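Maltose/maltodextrin-binding protein (Thermus thermophilus, PDB 2GH9) binds maltotriose and, as a periplasmic maltose-binding protein, probably hands such sugars on to a membrane transporter. Local coordinates at residues 148-153 with 207-212; 170-175 with 183-188. One frame throughout, in Å; residues are numbered along the deposited sequence.

Contact 2 falls between the two segments of contact 1 in the sequence. Helix 189-204 follows segment 183-188 directly and leads to the loop that holds 207-212, so one helix joins the two sites along the chain. In space they stay separate. Their centres are 28 Å apart and their nearest atoms about 13 Å apart. Each approaches the bound maltotriose without reaching it: the side chains of Tyr151 in contact 1 and Val171 in contact 2 are each about 10 Å from a glucose unit. Contact 1 is mainly apolar packing with one water bridge. Contact 2 combines backbone bonds, apolar contacts and a salt bridge.

Contact 1 of 2, residues 148-153 with 207-212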
ATOM      1  N   GLY A 148     -10.087   1.811 -21.117  1.00 33.66           N
ATOM      2  CA  GLY A 148     -10.930   0.891 -20.339  1.00 32.09           C
ATOM      3  C   GLY A 148     -10.265   0.466 -19.030  1.00 30.40           C
ATOM      4  O   GLY A 148     -10.942   0.322 -18.016  1.00 29.35           O
ATOM      5  N   PHE A 149      -8.949   0.238 -19.084  1.00 28.84           N
ATOM      6  CA  PHE A 149      -8.171  -0.186 -17.929  1.00 28.16           C
ATOM      7  C   PHE A 149      -6.709   0.244 -17.965  1.00 27.12           C
ATOM      8  O   PHE A 149      -5.978  -0.005 -18.932  1.00 28.02           O
ATOM      9  CB  PHE A 149      -8.242  -1.703 -17.746  1.00 27.65           C
ATOM     10  CG  PHE A 149      -7.376  -2.205 -16.639  1.00 27.51           C
ATOM     11  CD1 PHE A 149      -7.669  -1.883 -15.311  1.00 26.17           C
ATOM     12  CD2 PHE A 149      -6.266  -2.995 -16.901  1.00 27.16           C
ATOM     13  CE1 PHE A 149      -6.865  -2.328 -14.297  1.00 25.28           C
ATOM     14  CE2 PHE A 149      -5.467  -3.454 -15.868  1.00 26.43           C
ATOM     15  CZ  PHE A 149      -5.770  -3.115 -14.574  1.00 24.97           C
ATOM     16  N   LEU A 150      -6.277   0.876 -16.871  1.00 25.79           N
ATOM     17  CA  LEU A 150      -4.919   1.304 -16.710  1.00 25.71           C
ATOM     18  C   LEU A 150      -4.502   1.082 -15.258  1.00 24.82           C
ATOM     19  O   LEU A 150      -5.338   1.105 -14.362  1.00 24.17           O
ATOM     20  CB  LEU A 150      -4.759   2.782 -17.080  1.00 25.88           C
ATOM     21  CG  LEU A 150      -4.914   3.193 -18.562  1.00 27.13           C
ATOM     22  CD1 LEU A 150      -4.704   4.729 -18.705  1.00 26.82           C
ATOM     23  CD2 LEU A 150      -3.926   2.399 -19.421  1.00 24.62           C
ATOM     24  N   TYR A 151      -3.211   0.863 -15.060  1.00 24.29           N
ATOM     25  CA  TYR A 151      -2.631   0.756 -13.711  1.00 24.40           C
ATOM     26  C   TYR A 151      -1.109   0.876 -13.774  1.00 24.21           C
ATOM     27  O   TYR A 151      -0.516   0.814 -14.858  1.00 23.95           O
ATOM     28  CB  TYR A 151      -3.074  -0.556 -13.003  1.00 23.81           C
ATOM     29  CG  TYR A 151      -2.260  -1.794 -13.326  1.00 23.96           C
ATOM     30  CD1 TYR A 151      -2.283  -2.349 -14.600  1.00 24.79           C
ATOM     31  CD2 TYR A 151      -1.499  -2.439 -12.345  1.00 22.03           C
ATOM     32  CE1 TYR A 151      -1.550  -3.467 -14.908  1.00 23.45           C
ATOM     33  CE2 TYR A 151      -0.748  -3.579 -12.647  1.00 23.44           C
ATOM     34  CZ  TYR A 151      -0.793  -4.085 -13.947  1.00 24.23           C
ATOM     35  OH  TYR A 151      -0.100  -5.196 -14.309  1.00 24.40           O
ATOM     36  N   ASN A 152      -0.489   1.034 -12.607  1.00 23.45           N
ATOM     37  CA  ASN A 152       0.966   1.101 -12.493  1.00 23.72           C
ATOM     38  C   ASN A 152       1.614  -0.257 -12.773  1.00 23.26           C
ATOM     39  O   ASN A 152       2.067  -0.947 -11.876  1.00 22.83           O
ATOM     40  CB  ASN A 152       1.355   1.655 -11.110  1.00 23.29           C
ATOM     41  CG  ASN A 152       2.794   2.071 -11.023  1.00 24.20           C
ATOM     42  OD1 ASN A 152       3.552   2.011 -12.005  1.00 22.74           O
ATOM     43  ND2 ASN A 152       3.197   2.515  -9.823  1.00 25.31           N
ATOM     44  N   ILE A 153       1.696  -0.597 -14.062  1.00 23.72           N
ATOM     45  CA  ILE A 153       2.065  -1.928 -14.521  1.00 22.66           C
ATOM     46  C   ILE A 153       3.460  -2.406 -14.131  1.00 23.14           C
ATOM     47  O   ILE A 153       3.691  -3.602 -13.961  1.00 22.27           O
ATOM     48  CB  ILE A 153       1.829  -2.021 -16.082  1.00 23.36           C
ATOM     49  CG1 ILE A 153       2.036  -3.434 -16.617  1.00 22.66           C
ATOM     50  CG2 ILE A 153       2.694  -1.020 -16.842  1.00 21.98           C
ATOM     51  CD1 ILE A 153       1.360  -3.644 -17.975  1.00 22.47           C
ATOM     52  N   ASN A 207      -3.780  -5.739 -25.121  1.00 32.47           N
ATOM     53  CA  ASN A 207      -3.648  -4.337 -25.552  1.00 32.40           C
ATOM     54  C   ASN A 207      -4.411  -3.364 -24.637  1.00 32.48           C
ATOM     55  O   ASN A 207      -5.191  -2.517 -25.108  1.00 32.80           O
ATOM     56  CB  ASN A 207      -4.068  -4.173 -27.027  1.00 32.80           C
ATOM     57  CG  ASN A 207      -3.670  -2.811 -27.601  1.00 32.76           C
ATOM     58  OD1 ASN A 207      -2.550  -2.323 -27.382  1.00 31.44           O
ATOM     59  ND2 ASN A 207      -4.593  -2.187 -28.321  1.00 32.01           N
ATOM     60  N   LEU A 208      -4.184  -3.499 -23.323  1.00 31.85           N
ATOM     61  CA  LEU A 208      -4.894  -2.684 -22.339  1.00 31.97           C
ATOM     62  C   LEU A 208      -4.010  -1.578 -21.753  1.00 31.34           C
ATOM     63  O   LEU A 208      -4.468  -0.433 -21.574  1.00 31.28           O
ATOM     64  CB  LEU A 208      -5.479  -3.568 -21.218  1.00 31.78           C
ATOM     65  CG  LEU A 208      -6.660  -4.472 -21.596  1.00 33.13           C
ATOM     66  CD1 LEU A 208      -7.214  -5.210 -20.380  1.00 33.28           C
ATOM     67  CD2 LEU A 208      -7.762  -3.662 -22.246  1.00 32.98           C
ATOM     68  N   VAL A 209      -2.747  -1.916 -21.488  1.00 31.40           N
ATOM     69  CA  VAL A 209      -1.827  -1.024 -20.804  1.00 31.58           C
ATOM     70  C   VAL A 209      -0.592  -0.776 -21.668  1.00 31.85           C
ATOM     71  O   VAL A 209       0.327  -1.573 -21.670  1.00 31.65           O
ATOM     72  CB  VAL A 209      -1.415  -1.595 -19.420  1.00 31.23           C
ATOM     73  CG1 VAL A 209      -0.663  -0.532 -18.629  1.00 30.69           C
ATOM     74  CG2 VAL A 209      -2.681  -2.086 -18.641  1.00 29.57           C
ATOM     75  N   PRO A 210      -0.583   0.333 -22.422  1.00 33.03           N
ATOM     76  CA  PRO A 210       0.574   0.616 -23.282  1.00 33.62           C
ATOM     77  C   PRO A 210       1.838   1.059 -22.542  1.00 34.50           C
ATOM     78  O   PRO A 210       1.853   1.209 -21.314  1.00 34.91           O
ATOM     79  CB  PRO A 210       0.070   1.737 -24.201  1.00 33.65           C
ATOM     80  CG  PRO A 210      -1.054   2.394 -23.442  1.00 33.48           C
ATOM     81  CD  PRO A 210      -1.657   1.336 -22.562  1.00 32.47           C
ATOM     82  N   GLU A 211       2.897   1.263 -23.320  1.00 35.40           N
ATOM     83  CA  GLU A 211       4.144   1.815 -22.827  1.00 34.98           C
ATOM     84  C   GLU A 211       3.917   3.167 -22.119  1.00 34.67           C
ATOM     85  O   GLU A 211       2.982   3.924 -22.423  1.00 35.33           O
ATOM     86  CB  GLU A 211       5.131   1.944 -24.001  1.00 35.51           C
ATOM     87  CG  GLU A 211       6.347   2.806 -23.728  1.00 37.41           C
ATOM     88  CD  GLU A 211       7.292   2.224 -22.699  1.00 41.62           C
ATOM     89  OE1 GLU A 211       7.543   1.000 -22.748  1.00 44.17           O
ATOM     90  OE2 GLU A 211       7.823   3.009 -21.869  1.00 45.25           O
ATOM     91  N   GLY A 212       4.752   3.433 -21.123  1.00 34.49           N
ATOM     92  CA  GLY A 212       4.742   4.715 -20.439  1.00 33.95           C
ATOM     93  C   GLY A 212       3.817   4.816 -19.245  1.00 33.33           C
ATOM     94  O   GLY A 212       3.913   5.768 -18.477  1.00 33.68           O
TER
HETATM   95  O   HOH W   1      -7.224   0.436 -21.421  1.00 35.76           O
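Phe149 and Leu208 are joined through water 1. The water accepts from Phe149 N at 2.9 Å and donates to Leu208 O, also at 2.9 Å. The carbonyls of these two residues come close as well, Phe149 O to Leu208 O 3.1 Å, but both are acceptors and do not bond to each other. Most of the remaining contact is apolar and centres on Val209. Its CG1 stands anti to the backbone N (chi1 -170°), which places CG1 against Ile153. The Ile153 and Val209 side chains meet tip to tip, with Ile153 CD1 3.7 Å from Val209 CB. The other methyl, Val209 CG2, serves two rings. It comes to the edge of Tyr151, 4.1 Å from CD1, and approaches Phe149 CD2 obliquely at the same distance. The Tyr151 ring has Ile153 CA over one face, offset toward the rim, and its OH is hydrogen-bonded to Asn159 OD1. On another part of the contact, Leu150 CD2 packs across Pro210 CD at 4.0 Å and touches Leu208 O. Strand 149-150 is an outermost strand of a four-stranded mixed sheet, parallel to its neighbour 227-232. The contact sets the loop between helices 189-204 and 215-224 against this edge strand, in the α/β architecture known for periplasmic binding proteins. Leu208 packs on helix 131-141, Tyr151 and Ile153 pack on helix 189-204, and Leu150 packs on helix 215-224.

Contact 2 of 2, residues 170-175 with 183-188; sequences NVFAKD and TKLLIG
Lys184 runs beside Ala173 and ends at Asp175. Its CB lies 3.8 Å from Ala173 CB. Beyond CG the chain is extended, which carries CE toward the carboxylate, and NZ then reaches Asp175 OD2 at 3.0 Å in a salt bridge. The ammonium comes from above the carboxylate plane, 61° out of it. The backbone of the same lysine also takes part: Ala173 N donates to Lys184 O at 2.9 Å. A second backbone bond, from Leu186 N to Val171 O, is 2.8 Å long. Between the two bonds Phe172 and Leu185 form an antiparallel non-hydrogen-bonded pair. Their side chains diverge, yet Leu185 CD2 touches Phe172 CE1 at 3.7 Å. Val171 CG1 covers one face of that phenyl ring, over its centre. Segment 183-188 thus runs antiparallel beside strand 172-175, just before helix 189-204, with Val171 and Phe172 packed on helix 341-357 and Leu185 on helix 363-378. An alanine in place of Asp175 would probably take away the close salt-bridge partner of Lys184 and leave its ammonium to lean on the long, weak ion pair with Asp181. Asp175 OD2 and Asp181 OD2 are themselves close, so the lysine probably offsets some of the repulsion between two like charges.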
ATOM      1  N   ASN A 170       2.616 -15.686  -0.290  1.00 27.65           N
ATOM      2  CA  ASN A 170       3.162 -14.394   0.021  1.00 28.57           C
ATOM      3  C   ASN A 170       4.521 -14.334  -0.655  1.00 29.36           C
ATOM      4  O   ASN A 170       4.761 -15.105  -1.603  1.00 28.59           O
ATOM      5  CB  ASN A 170       3.220 -14.193   1.548  1.00 28.20           C
ATOM      6  CG  ASN A 170       3.202 -12.712   1.954  1.00 27.35           C
ATOM      7  OD1 ASN A 170       3.894 -11.896   1.346  1.00 24.68           O
ATOM      8  ND2 ASN A 170       2.414 -12.371   2.971  1.00 26.67           N
ATOM      9  N   VAL A 171       5.385 -13.406  -0.218  1.00 30.08           N
ATOM     10  CA  VAL A 171       6.697 -13.238  -0.795  1.00 31.38           C
ATOM     11  C   VAL A 171       7.600 -14.407  -0.405  1.00 32.52           C
ATOM     12  O   VAL A 171       8.331 -14.936  -1.235  1.00 32.68           O
ATOM     13  CB  VAL A 171       7.350 -11.899  -0.351  1.00 31.08           C
ATOM     14  CG1 VAL A 171       8.800 -11.816  -0.836  1.00 29.70           C
ATOM     15  CG2 VAL A 171       6.555 -10.715  -0.893  1.00 30.37           C
ATOM     16  N   PHE A 172       7.532 -14.790   0.864  1.00 34.74           N
ATOM     17  CA  PHE A 172       8.398 -15.814   1.445  1.00 36.04           C
ATOM     18  C   PHE A 172       7.572 -16.952   2.037  1.00 37.90           C
ATOM     19  O   PHE A 172       6.487 -16.722   2.568  1.00 38.60           O
ATOM     20  CB  PHE A 172       9.213 -15.221   2.590  1.00 35.57           C
ATOM     21  CG  PHE A 172      10.069 -14.048   2.214  1.00 34.75           C
ATOM     22  CD1 PHE A 172      11.188 -14.210   1.416  1.00 35.02           C
ATOM     23  CD2 PHE A 172       9.803 -12.793   2.733  1.00 33.11           C
ATOM     24  CE1 PHE A 172      12.010 -13.116   1.107  1.00 35.09           C
ATOM     25  CE2 PHE A 172      10.614 -11.716   2.440  1.00 34.08           C
ATOM     26  CZ  PHE A 172      11.717 -11.871   1.628  1.00 34.79           C
ATOM     27  N   ALA A 173       8.104 -18.173   1.971  1.00 40.29           N
ATOM     28  CA  ALA A 173       7.513 -19.327   2.650  1.00 42.19           C
ATOM     29  C   ALA A 173       7.599 -19.160   4.177  1.00 44.08           C
ATOM     30  O   ALA A 173       8.546 -18.558   4.680  1.00 44.45           O
ATOM     31  CB  ALA A 173       8.222 -20.612   2.206  1.00 41.93           C
ATOM     32  N   LYS A 174       6.587 -19.651   4.894  1.00 46.56           N
ATOM     33  CA  LYS A 174       6.607 -19.708   6.368  1.00 48.46           C
ATOM     34  C   LYS A 174       7.366 -20.948   6.806  1.00 50.24           C
ATOM     35  O   LYS A 174       7.181 -22.024   6.235  1.00 50.37           O
ATOM     36  CB  LYS A 174       5.197 -19.785   6.958  1.00 48.78           C
ATOM     37  CG  LYS A 174       4.407 -18.496   6.949  1.00 49.45           C
ATOM     38  CD  LYS A 174       3.082 -18.684   7.691  1.00 49.19           C
ATOM     39  CE  LYS A 174       2.134 -17.518   7.455  1.00 49.94           C
ATOM     40  NZ  LYS A 174       0.746 -17.791   7.981  1.00 51.69           N
ATOM     41  N   ASP A 175       8.190 -20.812   7.845  1.00 52.53           N
ATOM     42  CA  ASP A 175       9.180 -21.838   8.158  1.00 53.28           C
ATOM     43  C   ASP A 175       9.078 -22.464   9.547  1.00 54.45           C
ATOM     44  O   ASP A 175       9.066 -21.766  10.585  1.00 54.97           O
ATOM     45  CB  ASP A 175      10.579 -21.266   7.971  1.00 53.96           C
ATOM     46  CG  ASP A 175      11.644 -22.346   7.817  1.00 54.45           C
ATOM     47  OD1 ASP A 175      11.513 -23.425   8.456  1.00 57.08           O
ATOM     48  OD2 ASP A 175      12.623 -22.102   7.064  1.00 57.99           O
ATOM     49  N   THR A 183      14.987 -17.066   2.952  1.00 44.10           N
ATOM     50  CA  THR A 183      15.760 -17.878   2.013  1.00 43.78           C
ATOM     51  C   THR A 183      14.873 -18.591   0.982  1.00 43.41           C
ATOM     52  O   THR A 183      15.385 -19.071  -0.045  1.00 43.76           O
ATOM     53  CB  THR A 183      16.621 -18.938   2.746  1.00 43.91           C
ATOM     54  OG1 THR A 183      15.784 -20.002   3.237  1.00 44.55           O
ATOM     55  CG2 THR A 183      17.406 -18.295   3.898  1.00 44.15           C
ATOM     56  N   LYS A 184      13.563 -18.648   1.250  1.00 42.33           N
ATOM     57  CA  LYS A 184      12.602 -19.344   0.381  1.00 41.58           C
ATOM     58  C   LYS A 184      11.563 -18.409  -0.270  1.00 40.43           C
ATOM     59  O   LYS A 184      10.456 -18.234   0.251  1.00 39.77           O
ATOM     60  CB  LYS A 184      11.882 -20.429   1.182  1.00 41.99           C
ATOM     61  CG  LYS A 184      12.769 -21.626   1.589  1.00 42.44           C
ATOM     62  CD  LYS A 184      12.052 -22.477   2.658  1.00 42.91           C
ATOM     63  CE  LYS A 184      12.976 -23.524   3.280  1.00 43.72           C
ATOM     64  NZ  LYS A 184      12.542 -23.861   4.677  1.00 43.95           N
ATOM     65  N   LEU A 185      11.920 -17.820  -1.410  1.00 39.28           N
ATOM     66  CA  LEU A 185      10.972 -16.997  -2.160  1.00 38.62           C
ATOM     67  C   LEU A 185       9.834 -17.866  -2.670  1.00 37.86           C
ATOM     68  O   LEU A 185      10.022 -19.064  -2.896  1.00 37.81           O
ATOM     69  CB  LEU A 185      11.619 -16.326  -3.368  1.00 38.84           C
ATOM     70  CG  LEU A 185      12.486 -15.080  -3.221  1.00 39.55           C
ATOM     71  CD1 LEU A 185      12.943 -14.662  -4.611  1.00 39.27           C
ATOM     72  CD2 LEU A 185      11.760 -13.937  -2.535  1.00 40.21           C
ATOM     73  N   LEU A 186       8.660 -17.251  -2.840  1.00 36.53           N
ATOM     74  CA  LEU A 186       7.509 -17.898  -3.468  1.00 35.67           C
ATOM     75  C   LEU A 186       7.088 -17.213  -4.771  1.00 34.40           C
ATOM     76  O   LEU A 186       6.170 -17.682  -5.445  1.00 33.56           O
ATOM     77  CB  LEU A 186       6.325 -17.950  -2.494  1.00 35.57           C
ATOM     78  CG  LEU A 186       6.512 -18.928  -1.339  1.00 36.01           C
ATOM     79  CD1 LEU A 186       5.359 -18.853  -0.370  1.00 34.65           C
ATOM     80  CD2 LEU A 186       6.700 -20.353  -1.880  1.00 35.80           C
ATOM     81  N   ILE A 187       7.790 -16.141  -5.142  1.00 33.53           N
ATOM     82  CA  ILE A 187       7.425 -15.337  -6.310  1.00 33.17           C
ATOM     83  C   ILE A 187       8.303 -15.605  -7.541  1.00 33.06           C
ATOM     84  O   ILE A 187       8.169 -14.937  -8.555  1.00 32.09           O
ATOM     85  CB  ILE A 187       7.389 -13.820  -5.962  1.00 33.25           C
ATOM     86  CG1 ILE A 187       8.735 -13.336  -5.415  1.00 32.89           C
ATOM     87  CG2 ILE A 187       6.245 -13.549  -4.950  1.00 30.44           C
ATOM     88  CD1 ILE A 187       8.981 -11.813  -5.612  1.00 32.25           C
ATOM     89  N   GLY A 188       9.207 -16.584  -7.433  1.00 33.40           N
ATOM     90  CA  GLY A 188      10.017 -17.032  -8.560  1.00 33.27           C
ATOM     91  C   GLY A 188       9.469 -18.330  -9.125  1.00 33.61           C
ATOM     92  O   GLY A 188       8.319 -18.717  -8.844  1.00 33.20           O
TER